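Local coordinates for glycosyl hydrolase, family 38 (Enterococcus faecalis, PDB 5KBP) that hydrolyses alpha-linked mannosides as an alpha-mannosidase of glycoside hydrolase family 38, at the interface of chains A and B. Numbering follows the deposited sequence. Chains: chain A/B, Glycosyl hydrolase, family 38.

Contact 1: the interface of chains A and B. Residues chain A 24, 26-27; chain B 374, 377.
A:Glu26 lays its aliphatic stem against B:Asn374: CG touches CB of the asparagine at 3.6 Å, and the two side chains cross at about a right angle. The same CG lies 3.6 Å from the B:Asn374 backbone O, so the methylene rests on main chain as well as side chain of the partner helix. The A:Glu26 carboxylate and the B:Asn374 amide are turned 64° against each other, and they meet through no hydrogen bond.

Beside this pair, B:Asp377 reaches across to A:Pro24. Its carboxylate oxygen OD2 comes to 3.2 Å from the pyrrolidine CB, and the carboxylate carbon CG stands 3.9 Å from that CB, a packing contact with the proline ring. On its other flank B:Asp377 CB meets A:Glu26 CB at 4.1 Å.

A:Glu27 bends towards the backbone of B:Asp377. Its carboxylate OE2 comes to 3.2 Å from the main-chain O of B:Asp377, a doubtful contact that would be repulsive between two acceptors and could become a hydrogen bond only if the glutamate carried a proton. If both acids are ionised, their charges would probably disfavour one another, with A:Glu27 OE2 4.8 Å from B:Asp377 OD1.

A:Pro24 directly precedes helix 25-45, which carries both glutamates in its first turn, while B:Asn374 and B:Asp377 lie one turn apart on helix 362-392. The B:Asp377 carboxylate thus sits near the start of the chain A helix, whose dipole might favour its negative charge. In A:Glu26, CG lies opposite the carbonyl carbon (chi1 -69°), and a bend at chi2 (-66°) turns the carboxylate away from B:Asp377, leaving OE1 4.0 Å from B:Asn374 CB.

Contact 2: the interface of chains A and B. Residues chain A 26, 29-30, 66-67; chain B 342, 374, 378.
With CG set opposite its backbone N (chi1 173°), B:Tyr342 extends from helix 337-348 towards chain A and presents its phenol hydroxyl to A:Glu26, which approaches from the opposite direction. A:His29, its own CG opposite the backbone N (chi1 -172°), brings the imidazole ND1 round to the same carboxylate.

The hydroxyl OH of B:Tyr342 donates to A:Glu26 OE1 at 2.6 Å, on the syn side and somewhat out of the carboxylate plane. The second oxygen, OE2, accepts from A:His29 ND1 at 3.0 Å, also on the syn side but tilted further out of plane than the hydroxyl, and this bond within chain A helps fix the carboxylate's rotation. A:Glu26 CD lies at the tyrosine ring's edge, in its plane, and the carboxylate is turned 50° from the ring.

A:Val67 caps a face of that ring: its CG2 methyl sits 3.9 Å from the centroid, displaced towards the rim in a CH-pi contact. The A:Gln66 side chain crosses obliquely near the CE1 rim, on the A:Val67 side, its CD 4.0 Å from CE1 and its amide steeply inclined to the ring.

Between the helices, B:Val378 CG2 packs on A:Glu26 CB at 3.6 Å, and its other methyl, CG1, meets the thioether SD of A:Met30 at 4.0 Å. The site inserts a tyrosine of one subunit beside helix 25-45 of the other, combining a polar bond with apolar packing to join the two chains in the deposited dimer.

Contact 1: the interface of chains A and B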
loop_
_atom_site.group_PDB
_atom_site.type_symbol
_atom_site.label_atom_id
_atom_site.label_comp_id
_atom_site.label_asym_id
_atom_site.label_seq_id
_atom_site.Cartn_x
_atom_site.Cartn_y
_atom_site.Cartn_z
ATOM N N PRO A 24 5.438 -10.542 6.347
ATOM C CA PRO A 24 4.933 -9.218 5.972
ATOM C C PRO A 24 5.819 -8.132 6.562
ATOM O O PRO A 24 6.506 -8.343 7.566
ATOM C CB PRO A 24 3.524 -9.190 6.572
ATOM C CG PRO A 24 3.128 -10.627 6.659
ATOM C CD PRO A 24 4.396 -11.372 6.977
ATOM N N GLU A 26 5.525 -5.364 8.289
ATOM C CA GLU A 26 5.426 -4.904 9.669
ATOM C C GLU A 26 5.885 -5.966 10.661
ATOM O O GLU A 26 6.308 -5.627 11.771
ATOM C CB GLU A 26 3.995 -4.466 9.978
ATOM C CG GLU A 26 3.565 -3.193 9.260
ATOM C CD GLU A 26 4.324 -1.954 9.719
ATOM O OE1 GLU A 26 4.231 -0.917 9.030
ATOM O OE2 GLU A 26 5.006 -2.009 10.766
ATOM N N GLU A 27 5.809 -7.246 10.287
ATOM C CA GLU A 27 6.354 -8.290 11.152
ATOM C C GLU A 27 7.864 -8.142 11.296
ATOM O O GLU A 27 8.402 -8.253 12.404
ATOM C CB GLU A 27 5.988 -9.670 10.607
ATOM C CG GLU A 27 4.495 -9.984 10.632
ATOM C CD GLU A 27 3.999 -10.376 12.013
ATOM O OE1 GLU A 27 4.842 -10.696 12.876
ATOM O OE2 GLU A 27 2.770 -10.366 12.233
ATOM N N ASN B 374 -1.054 -3.642 7.146
ATOM C CA ASN B 374 0.031 -3.266 8.050
ATOM C C ASN B 374 -0.461 -3.155 9.487
ATOM O O ASN B 374 0.182 -3.658 10.415
ATOM C CB ASN B 374 0.663 -1.951 7.594
ATOM C CG ASN B 374 1.397 -2.085 6.275
ATOM O OD1 ASN B 374 1.639 -3.193 5.798
ATOM N ND2 ASN B 374 1.768 -0.954 5.684
ATOM N N ASP B 377 -1.130 -6.600 10.824
ATOM C CA ASP B 377 0.078 -7.365 11.117
ATOM C C ASP B 377 0.729 -6.905 12.416
ATOM O O ASP B 377 1.229 -7.731 13.190
ATOM C CB ASP B 377 1.062 -7.262 9.952
ATOM C CG ASP B 377 0.560 -7.962 8.705
ATOM O OD1 ASP B 377 -0.240 -8.913 8.841
ATOM O OD2 ASP B 377 0.959 -7.563 7.591
#

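Contact 2: the interface of chains A and B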
loop_
_atom_site.group_PDB
_atom_site.type_symbol
_atom_site.label_atom_id
_atom_site.label_comp_id
_atom_site.label_asym_id
_atom_site.label_seq_id
_atom_site.Cartn_x
_atom_site.Cartn_y
_atom_site.Cartn_z
ATOM N N GLU A 26 5.525 -5.364 8.289
ATOM C CA GLU A 26 5.426 -4.904 9.669
ATOM C C GLU A 26 5.885 -5.966 10.661
ATOM O O GLU A 26 6.308 -5.627 11.771
ATOM C CB GLU A 26 3.995 -4.466 9.978
ATOM C CG GLU A 26 3.565 -3.193 9.260
ATOM C CD GLU A 26 4.324 -1.954 9.719
ATOM O OE1 GLU A 26 4.231 -0.917 9.030
ATOM O OE2 GLU A 26 5.006 -2.009 10.766
ATOM N N HIS A 29 9.310 -5.247 10.699
ATOM C CA HIS A 29 9.491 -3.903 11.235
ATOM C C HIS A 29 9.402 -3.890 12.755
ATOM O O HIS A 29 10.197 -3.219 13.424
ATOM C CB HIS A 29 8.452 -2.958 10.632
ATOM C CG HIS A 29 8.668 -1.520 10.983
ATOM N ND1 HIS A 29 7.668 -0.576 10.890
ATOM C CD2 HIS A 29 9.767 -0.862 11.420
ATOM C CE1 HIS A 29 8.141 0.601 11.257
ATOM N NE2 HIS A 29 9.413 0.455 11.585
ATOM N N MET A 30 8.439 -4.623 13.321
ATOM C CA MET A 30 8.313 -4.668 14.774
ATOM C C MET A 30 9.496 -5.378 15.418
ATOM O O MET A 30 9.825 -5.103 16.579
ATOM C CB MET A 30 7.002 -5.345 15.169
ATOM C CG MET A 30 5.751 -4.574 14.772
ATOM S SD MET A 30 5.679 -2.910 15.466
ATOM C CE MET A 30 6.160 -1.920 14.051
ATOM N N GLN A 66 9.931 6.320 13.321
ATOM C CA GLN A 66 8.519 6.497 13.003
ATOM C C GLN A 66 7.619 5.723 13.957
ATOM O O GLN A 66 6.431 6.043 14.066
ATOM C CB GLN A 66 8.234 6.096 11.552
ATOM C CG GLN A 66 8.276 4.607 11.267
ATOM C CD GLN A 66 7.601 4.262 9.953
ATOM O OE1 GLN A 66 6.739 5.000 9.474
ATOM N NE2 GLN A 66 7.992 3.142 9.361
ATOM N N VAL A 67 8.162 4.725 14.652
ATOM C CA VAL A 67 7.422 4.028 15.702
ATOM C C VAL A 67 7.739 4.598 17.079
ATOM O O VAL A 67 6.850 4.710 17.927
ATOM C CB VAL A 67 7.714 2.516 15.646
ATOM C CG1 VAL A 67 6.890 1.779 16.691
ATOM C CG2 VAL A 67 7.413 1.975 14.269
ATOM N N TYR B 342 1.391 3.348 17.073
ATOM C CA TYR B 342 1.705 3.262 15.651
ATOM C C TYR B 342 0.633 2.490 14.893
ATOM O O TYR B 342 0.243 2.877 13.785
ATOM C CB TYR B 342 3.074 2.608 15.469
ATOM C CG TYR B 342 3.457 2.305 14.037
ATOM C CD1 TYR B 342 4.032 3.279 13.232
ATOM C CD2 TYR B 342 3.265 1.039 13.498
ATOM C CE1 TYR B 342 4.391 3.005 11.926
ATOM C CE2 TYR B 342 3.621 0.756 12.193
ATOM C CZ TYR B 342 4.184 1.743 11.413
ATOM O OH TYR B 342 4.541 1.468 10.113
ATOM N N ASN B 374 -1.054 -3.642 7.146
ATOM C CA ASN B 374 0.031 -3.266 8.050
ATOM C C ASN B 374 -0.461 -3.155 9.487
ATOM O O ASN B 374 0.182 -3.658 10.415
ATOM C CB ASN B 374 0.663 -1.951 7.594
ATOM C CG ASN B 374 1.397 -2.085 6.275
ATOM O OD1 ASN B 374 1.639 -3.193 5.798
ATOM N ND2 ASN B 374 1.768 -0.954 5.684
ATOM N N VAL B 378 0.744 -5.594 12.670
ATOM C CA VAL B 378 1.230 -5.100 13.956
ATOM C C VAL B 378 0.333 -5.595 15.083
ATOM O O VAL B 378 0.809 -5.937 16.173
ATOM C CB VAL B 378 1.327 -3.563 13.941
ATOM C CG1 VAL B 378 1.725 -3.041 15.315
ATOM C CG2 VAL B 378 2.323 -3.103 12.889
#

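The C-alpha centres of contact 1 and contact 2 lie about 7 Å apart, and both include A:Glu26 and B:Asn374, so they form one continuous surface. Helix 25-45 of chain A meets helix 362-392 of chain B in both contacts; contact 1 covers the start of the former, and contact 2 extends the surface to helix 337-348 of chain B and the segment following helix 59-65 of chain A. Two-fold symmetry repeats both with the chains exchanged. This pairing could support a stable dimer, although the structure alone does not show that the enzyme is dimeric in solution.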